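Local coordinates for hypothetical protein Atu2299 (Agrobacterium tumefaciens, PDB 2HLY) that is of unknown function but belongs to a family (DUF2026) grouped with the papain-like cysteine peptidase clan, so a related fold is likely, at residues 22-25 with 26-29; 42-45 with 46-50; 103-106 with 107-110. All coordinates share one frame; numbering follows the deposited sequence.

Interaction 1: 22-25 with 26-29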
loop_
_atom_site.group_PDB
_atom_site.type_symbol
_atom_site.label_atom_id
_atom_site.label_comp_id
_atom_site.label_asym_id
_atom_site.label_seq_id
_atom_site.Cartn_x
_atom_site.Cartn_y
_atom_site.Cartn_z
ATOM N N SER A 22 8.077 8.138 -1.200
ATOM C CA SER A 22 8.967 9.207 -1.651
ATOM C C SER A 22 8.413 9.918 -2.888
ATOM O O SER A 22 8.541 11.143 -3.021
ATOM C CB SER A 22 10.355 8.641 -1.944
ATOM O OG SER A 22 10.910 8.045 -0.777
ATOM N N LEU A 23 7.787 9.151 -3.772
ATOM C CA LEU A 23 7.194 9.697 -4.993
ATOM C C LEU A 23 5.874 10.437 -4.727
ATOM O O LEU A 23 5.511 11.377 -5.460
ATOM C CB LEU A 23 6.975 8.566 -6.007
ATOM C CG LEU A 23 8.255 8.016 -6.636
ATOM C CD1 LEU A 23 8.007 6.700 -7.356
ATOM C CD2 LEU A 23 8.837 9.059 -7.607
ATOM N N LEU A 24 5.175 10.034 -3.686
ATOM C CA LEU A 24 3.870 10.581 -3.369
ATOM C C LEU A 24 3.884 11.789 -2.503
ATOM O O LEU A 24 2.955 12.503 -2.459
ATOM C CB LEU A 24 3.102 9.592 -2.587
ATOM C CG LEU A 24 2.420 8.587 -3.424
ATOM C CD1 LEU A 24 1.675 9.266 -4.543
ATOM C CD2 LEU A 24 3.361 7.643 -3.941
ATOM N N ILE A 25 4.911 11.903 -1.703
ATOM C CA ILE A 25 4.870 12.840 -0.571
ATOM C C ILE A 25 4.531 14.287 -0.992
ATOM O O ILE A 25 3.758 14.969 -0.308
ATOM C CB ILE A 25 6.134 12.719 0.351
ATOM C CG1 ILE A 25 5.933 13.474 1.676
ATOM C CG2 ILE A 25 7.386 13.170 -0.364
ATOM C CD1 ILE A 25 4.714 13.024 2.472
ATOM N N SER A 26 5.049 14.713 -2.146
ATOM C CA SER A 26 4.822 16.072 -2.658
ATOM C C SER A 26 3.369 16.325 -3.081
ATOM O O SER A 26 2.944 17.483 -3.225
ATOM C CB SER A 26 5.748 16.351 -3.843
ATOM O OG SER A 26 5.402 15.524 -4.946
ATOM N N GLN A 27 2.624 15.241 -3.283
ATOM C CA GLN A 27 1.243 15.291 -3.757
ATOM C C GLN A 27 0.244 15.623 -2.641
ATOM O O GLN A 27 -0.870 16.061 -2.913
ATOM C CB GLN A 27 0.894 13.946 -4.396
ATOM C CG GLN A 27 -0.200 13.989 -5.433
ATOM C CD GLN A 27 0.187 13.246 -6.699
ATOM O OE1 GLN A 27 1.002 12.320 -6.670
ATOM N NE2 GLN A 27 -0.388 13.662 -7.825
ATOM N N ASN A 28 0.654 15.422 -1.389
ATOM C CA ASN A 28 -0.230 15.546 -0.227
ATOM C C ASN A 28 -1.601 14.882 -0.439
ATOM O O ASN A 28 -2.655 15.499 -0.233
ATOM C CB ASN A 28 -0.378 17.006 0.226
ATOM C CG ASN A 28 -0.818 17.119 1.679
ATOM O OD1 ASN A 28 -0.485 16.265 2.504
ATOM N ND2 ASN A 28 -1.575 18.171 2.000
ATOM N N ALA A 29 -1.564 13.619 -0.858
ATOM C CA ALA A 29 -2.771 12.834 -1.129
ATOM C C ALA A 29 -3.546 12.510 0.144
ATOM O O ALA A 29 -2.952 12.295 1.199
ATOM C CB ALA A 29 -2.400 11.541 -1.844
HETATM O O HOH W 1 7.333 13.538 -3.972
HETATM O O HOH W 2 3.893 13.450 -5.727
HETATM O O HOH W 3 0.890 12.425 -0.537
#
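Gln-27 lays its CB against the carbonyl of Leu-24, and its amide oxygen OE1 ends 3.8 Å from Leu-24 CD1, the two side chains crossing at a slant. CG anti to the backbone N (chi1 -155°) and a bend at chi2 put OE1 there, beside a water that donates to it. The same water donates to Leu-23 O at 2.6 Å and accepts from Ser-26 OG at 2.7 Å, tying the hydroxyl of Ser-26 and the amide of Gln-27 to a carbonyl of the last helical turn. This is the C-terminal end of helix 10-24, where the i-to-i+4 pattern gives way to tighter turns. Gln-27 N makes an i-to-i+3 bond to Leu-24 O at 2.9 Å, and Asn-28 N a weak one to Ile-25 O at 3.3 Å. Waters bridge further backbone groups: one accepts from Ser-26 N and donates to Ser-22 O, its i-4 carbonyl; another donates to Leu-24 O and accepts from Ala-29 N. Asn-28 adopts positive phi (44°), a conformation asparagine tolerates well, and the chain turns there toward helix 31-50. Leucines suit the buried side: Leu-23 packs on Val-168 and Ala-169 of helix 160-172, and Leu-24 on Met-165 and Tyr-37.

Interaction 2: 42-45 with 46-50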
loop_
_atom_site.group_PDB
_atom_site.type_symbol
_atom_site.label_atom_id
_atom_site.label_comp_id
_atom_site.label_asym_id
_atom_site.label_seq_id
_atom_site.Cartn_x
_atom_site.Cartn_y
_atom_site.Cartn_z
ATOM N N GLY A 42 2.585 -0.771 -5.875
ATOM C CA GLY A 42 3.058 -2.020 -5.258
ATOM C C GLY A 42 2.822 -3.226 -6.154
ATOM O O GLY A 42 3.731 -4.030 -6.396
ATOM N N ALA A 43 1.602 -3.343 -6.668
ATOM C CA ALA A 43 1.262 -4.419 -7.595
ATOM C C ALA A 43 2.168 -4.403 -8.827
ATOM O O ALA A 43 2.644 -5.452 -9.268
ATOM C CB ALA A 43 -0.194 -4.325 -7.995
ATOM N N PHE A 44 2.431 -3.210 -9.354
ATOM C CA PHE A 44 3.282 -3.091 -10.544
ATOM C C PHE A 44 4.697 -3.576 -10.244
ATOM O O PHE A 44 5.297 -4.331 -11.020
ATOM C CB PHE A 44 3.295 -1.647 -11.031
ATOM C CG PHE A 44 4.049 -1.446 -12.323
ATOM C CD1 PHE A 44 3.730 -2.187 -13.466
ATOM C CD2 PHE A 44 5.060 -0.489 -12.400
ATOM C CE1 PHE A 44 4.445 -1.988 -14.668
ATOM C CE2 PHE A 44 5.767 -0.292 -13.590
ATOM C CZ PHE A 44 5.458 -1.035 -14.712
ATOM N N ILE A 45 5.228 -3.152 -9.104
ATOM C CA ILE A 45 6.556 -3.577 -8.705
ATOM C C ILE A 45 6.593 -5.105 -8.517
ATOM O O ILE A 45 7.536 -5.779 -8.952
ATOM C CB ILE A 45 7.004 -2.836 -7.428
ATOM C CG1 ILE A 45 7.252 -1.364 -7.767
ATOM C CG2 ILE A 45 8.227 -3.531 -6.797
ATOM C CD1 ILE A 45 7.435 -0.423 -6.527
ATOM N N LEU A 46 5.553 -5.668 -7.902
ATOM C CA LEU A 46 5.513 -7.119 -7.746
ATOM C C LEU A 46 5.475 -7.846 -9.088
ATOM O O LEU A 46 6.165 -8.848 -9.273
ATOM C CB LEU A 46 4.325 -7.542 -6.888
ATOM C CG LEU A 46 4.409 -7.119 -5.425
ATOM C CD1 LEU A 46 3.092 -7.479 -4.744
ATOM C CD2 LEU A 46 5.594 -7.787 -4.721
ATOM N N GLN A 47 4.646 -7.353 -10.002
ATOM C CA GLN A 47 4.576 -7.924 -11.347
ATOM C C GLN A 47 5.946 -7.888 -12.026
ATOM O O GLN A 47 6.399 -8.890 -12.588
ATOM C CB GLN A 47 3.582 -7.142 -12.182
ATOM C CG GLN A 47 2.150 -7.422 -11.794
ATOM C CD GLN A 47 1.207 -6.374 -12.344
ATOM O OE1 GLN A 47 1.555 -5.616 -13.264
ATOM N NE2 GLN A 47 0.010 -6.314 -11.784
ATOM N N GLN A 48 6.603 -6.735 -11.955
ATOM C CA GLN A 48 7.843 -6.494 -12.708
ATOM C C GLN A 48 9.074 -7.157 -12.108
ATOM O O GLN A 48 9.954 -7.615 -12.851
ATOM C CB GLN A 48 8.083 -4.982 -12.875
ATOM C CG GLN A 48 7.102 -4.298 -13.805
ATOM C CD GLN A 48 7.251 -4.784 -15.232
ATOM O OE1 GLN A 48 8.364 -4.952 -15.721
ATOM N NE2 GLN A 48 6.123 -5.041 -15.900
ATOM N N HIS A 49 9.147 -7.204 -10.777
ATOM C CA HIS A 49 10.325 -7.744 -10.076
ATOM C C HIS A 49 10.197 -9.156 -9.514
ATOM O O HIS A 49 11.223 -9.822 -9.299
ATOM C CB HIS A 49 10.728 -6.808 -8.943
ATOM C CG HIS A 49 11.325 -5.527 -9.417
ATOM N ND1 HIS A 49 12.686 -5.340 -9.520
ATOM C CD2 HIS A 49 10.749 -4.374 -9.827
ATOM C CE1 HIS A 49 12.922 -4.108 -9.942
ATOM N NE2 HIS A 49 11.763 -3.506 -10.142
ATOM N N TYR A 50 8.966 -9.593 -9.255
ATOM C CA TYR A 50 8.716 -10.901 -8.622
ATOM C C TYR A 50 7.965 -11.871 -9.528
ATOM O O TYR A 50 7.836 -13.061 -9.202
ATOM C CB TYR A 50 7.951 -10.728 -7.294
ATOM C CG TYR A 50 8.766 -10.061 -6.221
ATOM C CD1 TYR A 50 9.384 -10.819 -5.223
ATOM C CD2 TYR A 50 8.945 -8.673 -6.206
ATOM C CE1 TYR A 50 10.165 -10.221 -4.236
ATOM C CE2 TYR A 50 9.700 -8.070 -5.228
ATOM C CZ TYR A 50 10.311 -8.843 -4.234
ATOM O OH TYR A 50 11.074 -8.225 -3.268
#
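Phe-44 and Gln-48, one helical turn apart, form a CH-pi contact: Gln-48 CG sits over one face of the ring, 3.9 Å from its centroid and displaced toward the rim. The ring swings alongside the later turn because its CG is anti to the backbone N (chi1 -175°); the Gln-48 chain, bent at its own chi2, brings NE2 to 3.7 Å from Phe-44 CE1. Gln-47 approaches that ring at its edge instead, OE1 lying 4.1 Å from CD1 of Phe-44 with amide and ring planes nearly perpendicular. Its extended chain carries NE2 to a hydrogen bond with Ala-54 O, linking the helix to strand 54-58. Among van der Waals contacts, Ile-45 CG2 meets His-49 CD2 at 4.0 Å, and the branched isoleucine also packs on Ile-16 of helix 10-24 and Ala-169 of helix 160-172. The backbone keeps the i-to-i+4 pairs of helix 31-50, such as Gln-47 N to Ala-43 O at 2.9 Å. Ile-45 O receives His-49 N at 2.8 Å and also lies in the imidazole plane, at its edge. With His-49 NE2 bonded to Ala-170 O, the imidazole is gripped beyond its own helix, which probably limits its rotation and suggests a proton on that nitrogen.

Interaction 3: 103-106 with 107-110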
loop_
_atom_site.group_PDB
_atom_site.type_symbol
_atom_site.label_atom_id
_atom_site.label_comp_id
_atom_site.label_asym_id
_atom_site.label_seq_id
_atom_site.Cartn_x
_atom_site.Cartn_y
_atom_site.Cartn_z
ATOM N N ALA A 103 0.676 0.219 4.968
ATOM C CA ALA A 103 0.595 -0.000 6.411
ATOM C C ALA A 103 1.562 0.861 7.247
ATOM O O ALA A 103 1.174 1.341 8.330
ATOM C CB ALA A 103 0.718 -1.502 6.765
ATOM N N PRO A 104 2.822 1.048 6.787
ATOM C CA PRO A 104 3.724 1.915 7.593
ATOM C C PRO A 104 3.220 3.358 7.779
ATOM O O PRO A 104 3.696 4.058 8.689
ATOM C CB PRO A 104 5.054 1.869 6.811
ATOM C CG PRO A 104 4.987 0.541 6.053
ATOM C CD PRO A 104 3.530 0.461 5.630
ATOM N N ALA A 105 2.281 3.790 6.942
ATOM C CA ALA A 105 1.720 5.132 7.013
ATOM C C ALA A 105 0.473 5.208 7.891
ATOM O O ALA A 105 -0.126 6.282 8.021
ATOM C CB ALA A 105 1.409 5.643 5.608
ATOM N N PHE A 106 0.062 4.083 8.476
ATOM C CA PHE A 106 -1.179 4.057 9.260
ATOM C C PHE A 106 -1.110 4.878 10.549
ATOM O O PHE A 106 -2.135 5.092 11.198
ATOM C CB PHE A 106 -1.601 2.629 9.591
ATOM C CG PHE A 106 -2.149 1.841 8.417
ATOM C CD1 PHE A 106 -2.476 2.449 7.199
ATOM C CD2 PHE A 106 -2.371 0.477 8.555
ATOM C CE1 PHE A 106 -2.998 1.684 6.142
ATOM C CE2 PHE A 106 -2.902 -0.283 7.504
ATOM C CZ PHE A 106 -3.202 0.320 6.306
ATOM N N SER A 107 0.081 5.322 10.939
ATOM C CA SER A 107 0.192 6.219 12.098
ATOM C C SER A 107 -0.476 7.572 11.848
ATOM O O SER A 107 -0.951 8.218 12.785
ATOM C CB SER A 107 1.649 6.426 12.466
ATOM O OG SER A 107 2.317 5.178 12.482
ATOM N N GLU A 108 -0.490 8.011 10.596
ATOM C CA GLU A 108 -1.063 9.306 10.248
ATOM C C GLU A 108 -2.572 9.193 10.258
ATOM O O GLU A 108 -3.137 8.250 9.703
ATOM C CB GLU A 108 -0.604 9.747 8.867
ATOM C CG GLU A 108 0.894 9.765 8.680
ATOM C CD GLU A 108 1.298 10.304 7.317
ATOM O OE1 GLU A 108 0.726 11.330 6.883
ATOM O OE2 GLU A 108 2.193 9.700 6.684
ATOM N N GLY A 109 -3.219 10.149 10.903
ATOM C CA GLY A 109 -4.671 10.211 10.900
ATOM C C GLY A 109 -5.329 9.334 11.950
ATOM O O GLY A 109 -6.553 9.242 11.999
ATOM N N THR A 110 -4.537 8.701 12.815
ATOM C CA THR A 110 -5.122 7.761 13.771
ATOM C C THR A 110 -5.025 8.253 15.218
ATOM O O THR A 110 -5.588 7.631 16.124
ATOM C CB THR A 110 -4.545 6.339 13.599
ATOM O OG1 THR A 110 -3.117 6.413 13.582
ATOM C CG2 THR A 110 -5.043 5.735 12.281
HETATM O O HOH W 4 -2.404 7.200 6.658
#
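Two overlapping beta turns make this a local contact in the long loop between strands 97-100 and 120-123, leading out of a short 3-10 segment. The first is a type I turn from Ala-105 to Glu-108, closed by Glu-108 N donating to Ala-105 O at 3.1 Å. A water donates to the same oxygen at 2.8 Å, so two donors share it. That water also makes a weak bond to Glu-108 O. Alongside, the aliphatic part of Glu-108 covers the carbonyl, with CB 3.6 Å from Ala-105 O, while its extended chain runs back alongside Ala-105, Glu-108 OE2 coming to 4.3 Å from Ala-105 CB. The second turn, type II from Ser-107 to Thr-110, has Gly-109 at phi 84°, where a CB would jam against the preceding carbonyl oxygen; glycine suits that corner. Beyond it, Thr-110 folds back on Phe-106: Thr-110 OG1 lies 2.9 Å from Phe-106 O. The methyl is close too, with Thr-110 CG2 3.2 Å from Phe-106 O. Chi1 of 50° sets OG1 between the backbone N and the carbonyl carbon, bringing both branches to the oxygen.

Phe-106 itself turns inward. Its ring takes Ala-103 CA over the centre of one face, 3.5 Å above the plane, and meets Phe-72 and Leu-70 of strand 68-72. Small Ala-105 and rigid Pro-104 pack on Tyr-17 of helix 10-24, and Ser-107 OG bonds Val-115 O farther along the loop. Hydrogen bonds thus serve the carbonyls at the bends, while the ring of Phe-106 packs inward. Ser-107 O also lies 2.9 Å from Thr-110 OG1; the buried hydroxyl thus sits between the carbonyls of Phe-106 and Ser-107, and its single proton can go to only one of the two.

The three contacts follow one another along the chain without touching. Interaction 1 ends helix 10-24 and interaction 2 occupies the last turns of the next helix, 31-50; their centres are 20 Å apart and their nearest atoms about 7 Å. Helix 160-172 joins them, since Leu-23 and Ile-45 both pack on its Ala-169. Helix 10-24 also reaches interaction 3 through Tyr-17, which meets Pro-104 and Ala-105; the centres of interactions 1 and 3 are 15 Å apart. Interactions 2 and 3 lie on opposite sides of the chain's centre, 23 Å between their own centres. No ligand or active site is established here, so the relation is one of packing within the fold.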